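PDB 7D3U: monovalent Na+/H+ antiporter subunit D from Dietzia sp. DQ12-45-1b, which forms one membrane subunit of the Mrp complex, a bacterial sodium/proton pump, and probably takes part in exchanging sodium ions for protons across the membrane. Local coordinates for residues Ala95-Ala100 with Leu528-Pro533; Glu103-Phe108 with Asp458-Asp463; Arg107-Leu112 with Tyr144-Ile149; Arg154-Gly159 with Glu444-Ala449. All blocks are in the same frame, centred on the assembly; numbering follows the deposited sequence.

The first segments follow one another along the chain, from the end of helix 80-101 through the connecting loop into helix 109-125 and on to the start of helix 157-187. Contacts 2 and 3 share Arg107 and Phe108, with centres about 12 Å apart. Centre to centre, contact 1 lies about 16 Å from contact 2, touching it through Val99 and Ala104, and contact 4 about 16 Å from contact 3, where Met148 CE packs on Ala155 and Gly159. Contacts 2 and 4 bring the loop between strands 437-438 and 519-520 onto the connection before helix 109-125 and the start of helix 157-187; helix 528-546 of contact 1 follows it. Late parts of the chain thus pack on early helices.

Contact 1 of 4, residues Ala95-Ala100 with Leu528-Pro533; sequences AAFAVA and LALAAP. With LMT (dodecyl-beta-D-maltoside), chain J; LMT (dodecyl-beta-D-maltoside), chain H.
Two membrane helices, both predicted to be transmembrane, pack here as an antiparallel pair: the end of helix 80-101 runs against the beginning of helix 528-546, the local axes 8.5 Å apart and their directions at 160°. Phe97, Leu530, Ala100 and Pro533 make up most of the interface. Phe97 has CG anti to the backbone N (chi1 172°), which brings the ring to Pro533 and Leu530. Its CB rests on CG of Pro533 at 3.6 Å, and CD1 keeps to the same proline carbon while also meeting the carbonyl of Leu530, whose O lies in the ring plane at the edge. Further out on the ring, CE1 reaches CD2 of Leu530 at 3.5 Å, the two side chains crossing obliquely. The tip, CZ, still feels that methyl at 4.0 Å. Leu342 and Ala346 of helix 320-350 also touch this side chain. An alanine here would probably loosen the pair, because Pro533 CG would lose the ring carbon CD1 and Leu530 CD2 its aromatic neighbour. Pro533 has no N-H to give to the preceding turn, and the helix kinks there. One turn back, the small Ala529 lets the helices come close, its CB 3.8 Å from Ala100 CB. A detergent chain runs along this seam: C3 of one dodecyl maltoside lies 3.8 Å from Ala100 CB and equally far from Ala529 CB.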
loop_
_atom_site.group_PDB
_atom_site.type_symbol
_atom_site.label_atom_id
_atom_site.label_comp_id
_atom_site.label_asym_id
_atom_site.label_seq_id
_atom_site.Cartn_x
_atom_site.Cartn_y
_atom_site.Cartn_z
ATOM N N ALA A 95 17.129 2.797 2.628
ATOM C CA ALA A 95 18.180 1.842 2.962
ATOM C C ALA A 95 19.207 2.464 3.897
ATOM O O ALA A 95 19.693 1.804 4.826
ATOM C CB ALA A 95 18.850 1.329 1.689
ATOM N N ALA A 96 19.548 3.736 3.674
ATOM C CA ALA A 96 20.463 4.420 4.581
ATOM C C ALA A 96 19.850 4.596 5.964
ATOM O O ALA A 96 20.580 4.683 6.956
ATOM C CB ALA A 96 20.865 5.775 4.003
ATOM N N PHE A 97 18.523 4.660 6.045
ATOM C CA PHE A 97 17.860 4.688 7.342
ATOM C C PHE A 97 17.839 3.309 7.985
ATOM O O PHE A 97 18.018 3.187 9.200
ATOM C CB PHE A 97 16.436 5.225 7.195
ATOM C CG PHE A 97 15.609 5.114 8.446
ATOM C CD1 PHE A 97 15.603 6.132 9.378
ATOM C CD2 PHE A 97 14.816 4.003 8.675
ATOM C CE1 PHE A 97 14.838 6.035 10.522
ATOM C CE2 PHE A 97 14.053 3.903 9.818
ATOM C CZ PHE A 97 14.063 4.920 10.740
ATOM N N ALA A 98 17.606 2.265 7.189
ATOM C CA ALA A 98 17.563 0.914 7.733
ATOM C C ALA A 98 18.927 0.463 8.227
ATOM O O ALA A 98 19.008 -0.348 9.154
ATOM C CB ALA A 98 17.036 -0.060 6.683
ATOM N N VAL A 99 20.003 0.969 7.625
ATOM C CA VAL A 99 21.338 0.612 8.099
ATOM C C VAL A 99 21.562 1.144 9.508
ATOM O O VAL A 99 22.155 0.466 10.356
ATOM C CB VAL A 99 22.407 1.122 7.120
ATOM C CG1 VAL A 99 23.769 1.157 7.786
ATOM C CG2 VAL A 99 22.447 0.239 5.899
ATOM N N ALA A 100 21.079 2.352 9.791
ATOM C CA ALA A 100 21.260 2.933 11.116
ATOM C C ALA A 100 20.240 2.412 12.118
ATOM O O ALA A 100 20.552 2.299 13.308
ATOM C CB ALA A 100 21.182 4.456 11.036
ATOM N N LEU A 528 22.495 11.270 14.763
ATOM C CA LEU A 528 22.452 11.924 13.460
ATOM C C LEU A 528 22.150 10.927 12.349
ATOM O O LEU A 528 21.478 11.268 11.369
ATOM C CB LEU A 528 23.771 12.644 13.192
ATOM C CG LEU A 528 23.863 13.403 11.868
ATOM C CD1 LEU A 528 22.700 14.371 11.726
ATOM C CD2 LEU A 528 25.189 14.133 11.760
ATOM N N ALA A 529 22.626 9.689 12.486
ATOM C CA ALA A 529 22.451 8.701 11.430
ATOM C C ALA A 529 21.000 8.277 11.257
ATOM O O ALA A 529 20.638 7.778 10.187
ATOM C CB ALA A 529 23.318 7.473 11.709
ATOM N N LEU A 530 20.163 8.458 12.277
ATOM C CA LEU A 530 18.760 8.083 12.178
ATOM C C LEU A 530 17.871 9.237 11.741
ATOM O O LEU A 530 16.873 9.010 11.048
ATOM C CB LEU A 530 18.262 7.542 13.519
ATOM C CG LEU A 530 18.325 6.028 13.698
ATOM C CD1 LEU A 530 17.710 5.622 15.021
ATOM C CD2 LEU A 530 17.624 5.337 12.549
ATOM N N ALA A 531 18.203 10.465 12.128
ATOM C CA ALA A 531 17.427 11.634 11.746
ATOM C C ALA A 531 17.936 12.295 10.474
ATOM O O ALA A 531 17.318 13.255 10.005
ATOM C CB ALA A 531 17.419 12.656 12.886
ATOM N N ALA A 532 19.038 11.813 9.909
ATOM C CA ALA A 532 19.596 12.387 8.691
ATOM C C ALA A 532 18.835 11.958 7.438
ATOM O O ALA A 532 18.613 12.795 6.555
ATOM C CB ALA A 532 21.078 12.027 8.564
ATOM N N PRO A 533 18.440 10.688 7.287
ATOM C CA PRO A 533 17.619 10.338 6.116
ATOM C C PRO A 533 16.261 11.011 6.110
ATOM O O PRO A 533 15.744 11.329 5.033
ATOM C CB PRO A 533 17.494 8.812 6.216
ATOM C CG PRO A 533 17.788 8.498 7.630
ATOM C CD PRO A 533 18.831 9.477 8.029
HETATM C C1 LMT J . 25.352 2.222 12.967
HETATM C C2 LMT J . 25.929 3.326 12.135
HETATM C C3 LMT J . 24.978 4.048 11.240
HETATM C C4 LMT J . 25.790 4.695 10.149
HETATM C C5 LMT J . 24.908 5.099 9.017
HETATM C C6 LMT J . 25.641 5.107 7.719
HETATM C C7 LMT J . 24.677 5.273 6.583
HETATM C C8 LMT J . 25.445 5.270 5.307
HETATM C C9 LMT J . 24.628 5.561 4.092
HETATM C C10 LMT J . 25.583 5.939 2.996
HETATM C C11 LMT J . 24.863 6.294 1.735
HETATM C C12 LMT J . 24.018 7.511 1.899
HETATM C C1 LMT H . 27.213 8.794 13.302
HETATM C C2 LMT H . 27.423 8.893 11.821
HETATM C C3 LMT H . 26.697 9.994 11.122
HETATM C C4 LMT H . 26.746 9.708 9.645
HETATM C C5 LMT H . 25.665 10.451 8.934
HETATM C C6 LMT H . 25.349 9.838 7.612
HETATM C C7 LMT H . 23.983 10.256 7.161
HETATM C C8 LMT H . 23.466 9.240 6.204
HETATM C C9 LMT H . 22.066 9.477 5.743
HETATM C C10 LMT H . 22.132 9.873 4.295
HETATM C C11 LMT H . 20.774 10.185 3.753
HETATM C C12 LMT H . 20.750 10.144 2.262
#

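Contact 2 of 4, residues Glu103-Phe108 with Asp458-Asp463; sequences EAYKRF and DGRDVD
Charge pairing joins Lys106 to Asp458: NZ reaches OD2 in a salt bridge modelled very short, at 2.4 Å, with the ammonium standing above the carboxylate plane. The lysine chain, bent at chi2 and chi4, leaves its backbone pointing away and doubles back to make this bond; NZ also gives a weak bond to Gly102 O. Arg460 NE completes the network from a long 4.0 Å to Asp458 OD1, so two cations lie near one carboxylate, which would probably favour its ionised form. Hydrogen bonds that use backbone groups come second. Asp458 OD1 accepts from Arg460 N at 3.1 Å and 151°, an Asx turn within the long loop between strands 437-438 and 519-520, where it meets the connection from helix 80-101 to helix 109-125. Gly459 N adds a weak, bent bond to Tyr105 O. Stacking is the third kind. The guanidinium of Arg460 lies flat on Tyr105, centres 4.6 Å apart and planes at 21°, while CD stands over the middle of the ring in a CH-pi contact, 4.0 Å from its centroid. The arginine chain, extended from CG to NE, lies across the ring face, and Tyr105 also touches a bound dodecyl maltoside.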
loop_
_atom_site.group_PDB
_atom_site.type_symbol
_atom_site.label_atom_id
_atom_site.label_comp_id
_atom_site.label_asym_id
_atom_site.label_seq_id
_atom_site.Cartn_x
_atom_site.Cartn_y
_atom_site.Cartn_z
ATOM N N GLU A 103 17.946 -2.687 10.953
ATOM C CA GLU A 103 17.772 -3.574 9.813
ATOM C C GLU A 103 19.017 -3.476 8.937
ATOM O O GLU A 103 20.029 -2.885 9.323
ATOM C CB GLU A 103 16.495 -3.229 9.053
ATOM C CG GLU A 103 15.223 -3.448 9.847
ATOM C CD GLU A 103 14.680 -2.167 10.442
ATOM O OE1 GLU A 103 15.133 -1.081 10.029
ATOM O OE2 GLU A 103 13.800 -2.245 11.323
ATOM N N ALA A 104 18.977 -4.099 7.761
ATOM C CA ALA A 104 20.066 -4.141 6.791
ATOM C C ALA A 104 21.260 -4.922 7.309
ATOM O O ALA A 104 22.226 -5.123 6.564
ATOM C CB ALA A 104 20.526 -2.746 6.348
ATOM N N TYR A 105 21.230 -5.369 8.562
ATOM C CA TYR A 105 22.172 -6.345 9.073
ATOM C C TYR A 105 21.551 -7.721 9.214
ATOM O O TYR A 105 22.285 -8.709 9.299
ATOM C CB TYR A 105 22.722 -5.897 10.434
ATOM C CG TYR A 105 23.520 -4.617 10.383
ATOM C CD1 TYR A 105 24.823 -4.607 9.909
ATOM C CD2 TYR A 105 22.970 -3.418 10.809
ATOM C CE1 TYR A 105 25.556 -3.441 9.862
ATOM C CE2 TYR A 105 23.695 -2.245 10.764
ATOM C CZ TYR A 105 24.987 -2.263 10.289
ATOM O OH TYR A 105 25.714 -1.097 10.244
ATOM N N LYS A 106 20.224 -7.805 9.238
ATOM C CA LYS A 106 19.548 -9.086 9.181
ATOM C C LYS A 106 19.834 -9.764 7.847
ATOM O O LYS A 106 20.281 -9.138 6.883
ATOM C CB LYS A 106 18.043 -8.906 9.370
ATOM C CG LYS A 106 17.670 -8.093 10.595
ATOM C CD LYS A 106 17.983 -8.843 11.873
ATOM C CE LYS A 106 17.890 -7.934 13.082
ATOM N NZ LYS A 106 19.199 -7.314 13.409
ATOM N N ARG A 107 19.580 -11.065 7.800
ATOM C CA ARG A 107 19.857 -11.825 6.594
ATOM C C ARG A 107 18.954 -11.379 5.454
ATOM O O ARG A 107 17.771 -11.089 5.652
ATOM C CB ARG A 107 19.674 -13.317 6.855
ATOM C CG ARG A 107 20.861 -13.966 7.534
ATOM C CD ARG A 107 22.004 -14.166 6.563
ATOM N NE ARG A 107 21.853 -15.399 5.800
ATOM C CZ ARG A 107 22.495 -16.529 6.076
ATOM N NH1 ARG A 107 23.337 -16.581 7.098
ATOM N NH2 ARG A 107 22.297 -17.605 5.329
ATOM N N PHE A 108 19.531 -11.312 4.255
ATOM C CA PHE A 108 18.787 -11.109 3.012
ATOM C C PHE A 108 18.068 -9.763 2.968
ATOM O O PHE A 108 17.072 -9.614 2.262
ATOM C CB PHE A 108 17.784 -12.241 2.776
ATOM C CG PHE A 108 18.369 -13.613 2.921
ATOM C CD1 PHE A 108 19.646 -13.890 2.470
ATOM C CD2 PHE A 108 17.643 -14.624 3.519
ATOM C CE1 PHE A 108 20.181 -15.151 2.608
ATOM C CE2 PHE A 108 18.174 -15.884 3.658
ATOM C CZ PHE A 108 19.445 -16.148 3.204
ATOM N N ASP A 458 21.663 -11.988 12.555
ATOM C CA ASP A 458 22.167 -10.634 12.409
ATOM C C ASP A 458 23.560 -10.646 11.793
ATOM O O ASP A 458 24.348 -11.573 11.999
ATOM C CB ASP A 458 22.197 -9.933 13.765
ATOM C CG ASP A 458 22.137 -8.429 13.641
ATOM O OD1 ASP A 458 22.913 -7.872 12.842
ATOM O OD2 ASP A 458 21.309 -7.805 14.334
ATOM N N GLY A 459 23.858 -9.601 11.028
ATOM C CA GLY A 459 25.140 -9.500 10.362
ATOM C C GLY A 459 26.245 -9.028 11.280
ATOM O O GLY A 459 27.389 -9.478 11.169
ATOM N N ARG A 460 25.916 -8.117 12.189
ATOM C CA ARG A 460 26.877 -7.629 13.175
ATOM C C ARG A 460 26.834 -8.472 14.443
ATOM O O ARG A 460 26.745 -7.962 15.556
ATOM C CB ARG A 460 26.599 -6.162 13.483
ATOM C CG ARG A 460 25.153 -5.891 13.847
ATOM C CD ARG A 460 24.890 -4.431 14.137
ATOM N NE ARG A 460 23.460 -4.178 14.272
ATOM C CZ ARG A 460 22.937 -3.040 14.712
ATOM N NH1 ARG A 460 23.729 -2.037 15.066
ATOM N NH2 ARG A 460 21.622 -2.906 14.802
ATOM N N ASP A 461 26.912 -9.791 14.274
ATOM C CA ASP A 461 26.902 -10.720 15.392
ATOM C C ASP A 461 28.158 -11.564 15.499
ATOM O O ASP A 461 28.407 -12.130 16.569
ATOM C CB ASP A 461 25.689 -11.660 15.303
ATOM C CG ASP A 461 24.552 -11.229 16.201
ATOM O OD1 ASP A 461 24.721 -10.234 16.933
ATOM O OD2 ASP A 461 23.491 -11.885 16.175
ATOM N N VAL A 462 28.950 -11.670 14.430
ATOM C CA VAL A 462 30.165 -12.471 14.479
ATOM C C VAL A 462 31.204 -11.864 15.409
ATOM O O VAL A 462 32.164 -12.545 15.788
ATOM C CB VAL A 462 30.738 -12.652 13.064
ATOM C CG1 VAL A 462 29.800 -13.501 12.224
ATOM C CG2 VAL A 462 30.965 -11.301 12.411
ATOM N N ASP A 463 31.042 -10.594 15.787
ATOM C CA ASP A 463 31.947 -9.978 16.750
ATOM C C ASP A 463 31.912 -10.681 18.100
ATOM O O ASP A 463 32.877 -10.581 18.864
ATOM C CB ASP A 463 31.601 -8.499 16.933
ATOM C CG ASP A 463 31.716 -7.708 15.646
ATOM O OD1 ASP A 463 32.635 -7.993 14.850
ATOM O OD2 ASP A 463 30.888 -6.798 15.432
#

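Contact 3 of 4, residues Arg107-Leu112 with Tyr144-Ile149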
loop_
_atom_site.group_PDB
_atom_site.type_symbol
_atom_site.label_atom_id
_atom_site.label_comp_id
_atom_site.label_asym_id
_atom_site.label_seq_id
_atom_site.Cartn_x
_atom_site.Cartn_y
_atom_site.Cartn_z
ATOM N N ARG A 107 19.580 -11.065 7.800
ATOM C CA ARG A 107 19.857 -11.825 6.594
ATOM C C ARG A 107 18.954 -11.379 5.454
ATOM O O ARG A 107 17.771 -11.089 5.652
ATOM C CB ARG A 107 19.674 -13.317 6.855
ATOM C CG ARG A 107 20.861 -13.966 7.534
ATOM C CD ARG A 107 22.004 -14.166 6.563
ATOM N NE ARG A 107 21.853 -15.399 5.800
ATOM C CZ ARG A 107 22.495 -16.529 6.076
ATOM N NH1 ARG A 107 23.337 -16.581 7.098
ATOM N NH2 ARG A 107 22.297 -17.605 5.329
ATOM N N PHE A 108 19.531 -11.312 4.255
ATOM C CA PHE A 108 18.787 -11.109 3.012
ATOM C C PHE A 108 18.068 -9.763 2.968
ATOM O O PHE A 108 17.072 -9.614 2.262
ATOM C CB PHE A 108 17.784 -12.241 2.776
ATOM C CG PHE A 108 18.369 -13.613 2.921
ATOM C CD1 PHE A 108 19.646 -13.890 2.470
ATOM C CD2 PHE A 108 17.643 -14.624 3.519
ATOM C CE1 PHE A 108 20.181 -15.151 2.608
ATOM C CE2 PHE A 108 18.174 -15.884 3.658
ATOM C CZ PHE A 108 19.445 -16.148 3.204
ATOM N N TYR A 109 18.542 -8.770 3.711
ATOM C CA TYR A 109 17.931 -7.457 3.541
ATOM C C TYR A 109 18.505 -6.744 2.317
ATOM O O TYR A 109 17.728 -6.204 1.520
ATOM C CB TYR A 109 18.086 -6.591 4.794
ATOM C CG TYR A 109 17.342 -5.275 4.712
ATOM C CD1 TYR A 109 17.938 -4.149 4.159
ATOM C CD2 TYR A 109 16.045 -5.161 5.186
ATOM C CE1 TYR A 109 17.265 -2.949 4.086
ATOM C CE2 TYR A 109 15.363 -3.965 5.113
ATOM C CZ TYR A 109 15.977 -2.864 4.563
ATOM O OH TYR A 109 15.299 -1.670 4.491
ATOM N N PRO A 110 19.824 -6.694 2.123
ATOM C CA PRO A 110 20.359 -6.072 0.904
ATOM C C PRO A 110 19.862 -6.750 -0.363
ATOM O O PRO A 110 19.528 -6.053 -1.333
ATOM C CB PRO A 110 21.878 -6.218 1.070
ATOM C CG PRO A 110 22.068 -6.194 2.526
ATOM C CD PRO A 110 20.911 -6.966 3.085
ATOM N N PRO A 111 19.802 -8.091 -0.427
ATOM C CA PRO A 111 19.252 -8.700 -1.650
ATOM C C PRO A 111 17.795 -8.360 -1.895
ATOM O O PRO A 111 17.417 -8.083 -3.039
ATOM C CB PRO A 111 19.444 -10.201 -1.411
ATOM C CG PRO A 111 20.553 -10.287 -0.465
ATOM C CD PRO A 111 20.366 -9.130 0.452
ATOM N N LEU A 112 16.962 -8.366 -0.853
ATOM C CA LEU A 112 15.535 -8.146 -1.060
ATOM C C LEU A 112 15.251 -6.714 -1.493
ATOM O O LEU A 112 14.361 -6.478 -2.318
ATOM C CB LEU A 112 14.760 -8.493 0.208
ATOM C CG LEU A 112 14.574 -9.986 0.475
ATOM C CD1 LEU A 112 13.754 -10.203 1.731
ATOM C CD2 LEU A 112 13.931 -10.671 -0.713
ATOM N N TYR A 144 7.165 -9.067 0.658
ATOM C CA TYR A 144 6.667 -9.952 1.703
ATOM C C TYR A 144 7.793 -10.436 2.601
ATOM O O TYR A 144 7.587 -10.627 3.805
ATOM C CB TYR A 144 5.932 -11.140 1.085
ATOM C CG TYR A 144 4.843 -10.756 0.109
ATOM C CD1 TYR A 144 4.192 -9.533 0.205
ATOM C CD2 TYR A 144 4.462 -11.620 -0.906
ATOM C CE1 TYR A 144 3.199 -9.183 -0.684
ATOM C CE2 TYR A 144 3.469 -11.277 -1.799
ATOM C CZ TYR A 144 2.841 -10.059 -1.683
ATOM O OH TYR A 144 1.850 -9.712 -2.571
ATOM N N GLY A 145 8.986 -10.643 2.042
ATOM C CA GLY A 145 10.124 -11.000 2.866
ATOM C C GLY A 145 10.597 -9.859 3.740
ATOM O O GLY A 145 11.047 -10.081 4.867
ATOM N N LEU A 146 10.498 -8.624 3.243
ATOM C CA LEU A 146 10.900 -7.465 4.029
ATOM C C LEU A 146 9.936 -7.176 5.169
ATOM O O LEU A 146 10.319 -6.501 6.129
ATOM C CB LEU A 146 11.021 -6.235 3.133
ATOM C CG LEU A 146 12.211 -6.200 2.178
ATOM C CD1 LEU A 146 12.195 -4.925 1.359
ATOM C CD2 LEU A 146 13.504 -6.322 2.952
ATOM N N MET A 147 8.700 -7.666 5.090
ATOM C CA MET A 147 7.752 -7.464 6.178
ATOM C C MET A 147 8.090 -8.291 7.408
ATOM O O MET A 147 7.549 -8.017 8.484
ATOM C CB MET A 147 6.335 -7.788 5.709
ATOM C CG MET A 147 5.834 -6.878 4.607
ATOM S SD MET A 147 4.128 -7.215 4.148
ATOM C CE MET A 147 3.290 -6.763 5.661
ATOM N N MET A 148 8.960 -9.291 7.277
ATOM C CA MET A 148 9.420 -10.068 8.417
ATOM C C MET A 148 10.731 -9.558 8.995
ATOM O O MET A 148 11.044 -9.868 10.148
ATOM C CB MET A 148 9.585 -11.541 8.027
ATOM C CG MET A 148 8.306 -12.206 7.551
ATOM S SD MET A 148 7.373 -12.979 8.884
ATOM C CE MET A 148 6.195 -11.687 9.258
ATOM N N ILE A 149 11.500 -8.792 8.224
ATOM C CA ILE A 149 12.738 -8.209 8.728
ATOM C C ILE A 149 12.394 -7.135 9.748
ATOM O O ILE A 149 11.743 -6.135 9.423
ATOM C CB ILE A 149 13.580 -7.635 7.583
ATOM C CG1 ILE A 149 14.014 -8.745 6.629
ATOM C CG2 ILE A 149 14.790 -6.911 8.135
ATOM C CD1 ILE A 149 14.921 -9.758 7.262
#
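This is an apolar contact between the start of helix 109-125 and the C-terminal part of helix 129-146 with the residues that follow, two consecutive membrane helices, buried within the subunit and close to its border with subunit A. Leu146 supplies the central wedge. Its CD2 methyl lies between two residues of the other segment, 3.6 Å from Tyr109 CD2 and 3.7 Å from Leu112 CB. Tyr109, with CG anti to the backbone N (chi1 -174°), sends its ring across the leucine at about a right angle, so that CD2 and CE2 do the touching. Ile149 comes to the same ring carbon, its CG2 3.7 Å from Tyr109 CD2. The other branch of that isoleucine, ending in CD1, bends back to the carbonyl O of Arg107 at 3.5 Å, just ahead of Phe108, which takes the N-cap position of the helix. One turn further along helix 109-125, Leu112 lays CD1 against the backbone of Gly145, 3.8 Å from its C; having no side chain, the glycine leaves space for that methyl. Further neighbours close round the cluster: Val241 and Phe245 of helix 239-245 touch Leu146, Met244 touches Tyr109, and Leu758 of subunit A packs on Arg107, Leu112 and Ile149. With no hydrogen bond across the two segments, the contact rests on apolar packing and shape fit between the methyls of branched side chains and one side of an aromatic ring, around CD2 and CE2.

Contact 4 of 4, residues Arg154-Gly159 with Glu444-Ala449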
loop_
_atom_site.group_PDB
_atom_site.type_symbol
_atom_site.label_atom_id
_atom_site.label_comp_id
_atom_site.label_asym_id
_atom_site.label_seq_id
_atom_site.Cartn_x
_atom_site.Cartn_y
_atom_site.Cartn_z
ATOM N N ARG A 154 12.948 -10.645 15.094
ATOM C CA ARG A 154 11.796 -11.488 15.372
ATOM C C ARG A 154 10.567 -10.935 14.660
ATOM O O ARG A 154 10.636 -9.956 13.917
ATOM C CB ARG A 154 11.547 -11.594 16.878
ATOM C CG ARG A 154 12.144 -12.828 17.520
ATOM C CD ARG A 154 13.658 -12.774 17.523
ATOM N NE ARG A 154 14.228 -13.733 18.462
ATOM C CZ ARG A 154 15.530 -13.888 18.671
ATOM N NH1 ARG A 154 15.961 -14.785 19.546
ATOM N NH2 ARG A 154 16.403 -13.145 18.008
ATOM N N ALA A 155 9.431 -11.584 14.896
ATOM C CA ALA A 155 8.160 -11.143 14.346
ATOM C C ALA A 155 7.053 -11.565 15.298
ATOM O O ALA A 155 7.159 -12.586 15.980
ATOM C CB ALA A 155 7.915 -11.716 12.947
ATOM N N SER A 156 5.997 -10.764 15.344
ATOM C CA SER A 156 4.901 -10.990 16.269
ATOM C C SER A 156 3.698 -11.578 15.539
ATOM O O SER A 156 3.677 -11.709 14.315
ATOM C CB SER A 156 4.521 -9.689 16.971
ATOM O OG SER A 156 4.030 -8.739 16.043
ATOM N N VAL A 157 2.677 -11.938 16.320
ATOM C CA VAL A 157 1.421 -12.385 15.734
ATOM C C VAL A 157 0.769 -11.254 14.954
ATOM O O VAL A 157 0.144 -11.484 13.913
ATOM C CB VAL A 157 0.491 -12.927 16.833
ATOM C CG1 VAL A 157 -0.831 -13.377 16.241
ATOM C CG2 VAL A 157 1.165 -14.064 17.575
ATOM N N VAL A 158 0.916 -10.018 15.430
ATOM C CA VAL A 158 0.357 -8.875 14.718
ATOM C C VAL A 158 1.108 -8.639 13.416
ATOM O O VAL A 158 0.501 -8.393 12.366
ATOM C CB VAL A 158 0.383 -7.630 15.619
ATOM C CG1 VAL A 158 -0.185 -6.436 14.885
ATOM C CG2 VAL A 158 -0.384 -7.891 16.893
ATOM N N GLY A 159 2.437 -8.694 13.464
ATOM C CA GLY A 159 3.246 -8.516 12.274
ATOM C C GLY A 159 3.109 -9.620 11.252
ATOM O O GLY A 159 3.609 -9.467 10.133
ATOM N N GLU A 444 6.186 -6.320 23.592
ATOM C CA GLU A 444 6.283 -7.705 24.043
ATOM C C GLU A 444 5.755 -8.614 22.942
ATOM O O GLU A 444 4.546 -8.712 22.720
ATOM C CB GLU A 444 5.509 -7.892 25.342
ATOM C CG GLU A 444 6.002 -9.046 26.196
ATOM C CD GLU A 444 5.266 -10.335 25.917
ATOM O OE1 GLU A 444 5.772 -11.403 26.318
ATOM O OE2 GLU A 444 4.180 -10.284 25.302
ATOM N N GLY A 445 6.664 -9.294 22.255
ATOM C CA GLY A 445 6.304 -10.099 21.105
ATOM C C GLY A 445 7.326 -9.987 19.996
ATOM O O GLY A 445 7.431 -10.876 19.147
ATOM N N LEU A 446 8.078 -8.888 19.984
ATOM C CA LEU A 446 9.149 -8.689 19.020
ATOM C C LEU A 446 10.532 -8.768 19.642
ATOM O O LEU A 446 11.518 -8.818 18.902
ATOM C CB LEU A 446 9.006 -7.329 18.320
ATOM C CG LEU A 446 7.966 -7.159 17.212
ATOM C CD1 LEU A 446 6.584 -6.984 17.802
ATOM C CD2 LEU A 446 8.316 -5.972 16.344
ATOM N N ASP A 447 10.634 -8.783 20.967
ATOM C CA ASP A 447 11.951 -8.739 21.583
ATOM C C ASP A 447 12.502 -10.153 21.749
ATOM O O ASP A 447 11.743 -11.090 22.000
ATOM C CB ASP A 447 11.886 -8.042 22.939
ATOM C CG ASP A 447 10.889 -8.685 23.874
ATOM O OD1 ASP A 447 9.907 -9.273 23.379
ATOM O OD2 ASP A 447 11.084 -8.598 25.104
ATOM N N PRO A 448 13.818 -10.336 21.612
ATOM C CA PRO A 448 14.425 -11.671 21.685
ATOM C C PRO A 448 14.564 -12.204 23.109
ATOM O O PRO A 448 15.606 -12.737 23.495
ATOM C CB PRO A 448 15.794 -11.452 21.033
ATOM C CG PRO A 448 16.106 -10.032 21.323
ATOM C CD PRO A 448 14.801 -9.302 21.247
ATOM N N ALA A 449 13.502 -12.057 23.896
ATOM C CA ALA A 449 13.461 -12.630 25.236
ATOM C C ALA A 449 12.140 -13.297 25.583
ATOM O O ALA A 449 12.105 -14.074 26.543
ATOM C CB ALA A 449 13.765 -11.554 26.287
#
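Both segments run as irregular backbone where they meet, with the CA atoms of Arg154 and Leu446 5.3 Å apart and those of Ser156 and Gly445 5.1 Å apart, yet no hydrogen bond crosses between them. Gly445 takes a positive phi of 140°, at which a CB would jam against the preceding carbonyl, and Pro448 is the centre of an inverse gamma turn. Arg154 carries the larger share of the side-chain contact. Its CB meets the carbonyl O of Leu446 at 3.4 Å; then the chain bends at chi2 (68°) and extends, and its guanidinium lies face-on over Pro448, with CB of the proline 3.4 Å from CZ and above the centre of the plane. The charge itself is paired by Asp468, which forms a salt bridge with NH2. An alanine here would probably strip Pro448 of its flat cover and leave Asp468 without this cationic partner. Beside it, Leu446 points CD1 at Ser156 CB, 3.5 Å away. Ser156 is the N-cap of helix 157-187, its OG accepting from Gly159 N at 3.0 Å and 165°, so the leucine packs against a capping residue. The loop between strands 437-438 and 519-520 thus lies against the very start of helix 157-187, where Ala155 O also accepts a hydrogen bond from Arg763 of subunit A and Val157 packs on Gly94 of subunit C.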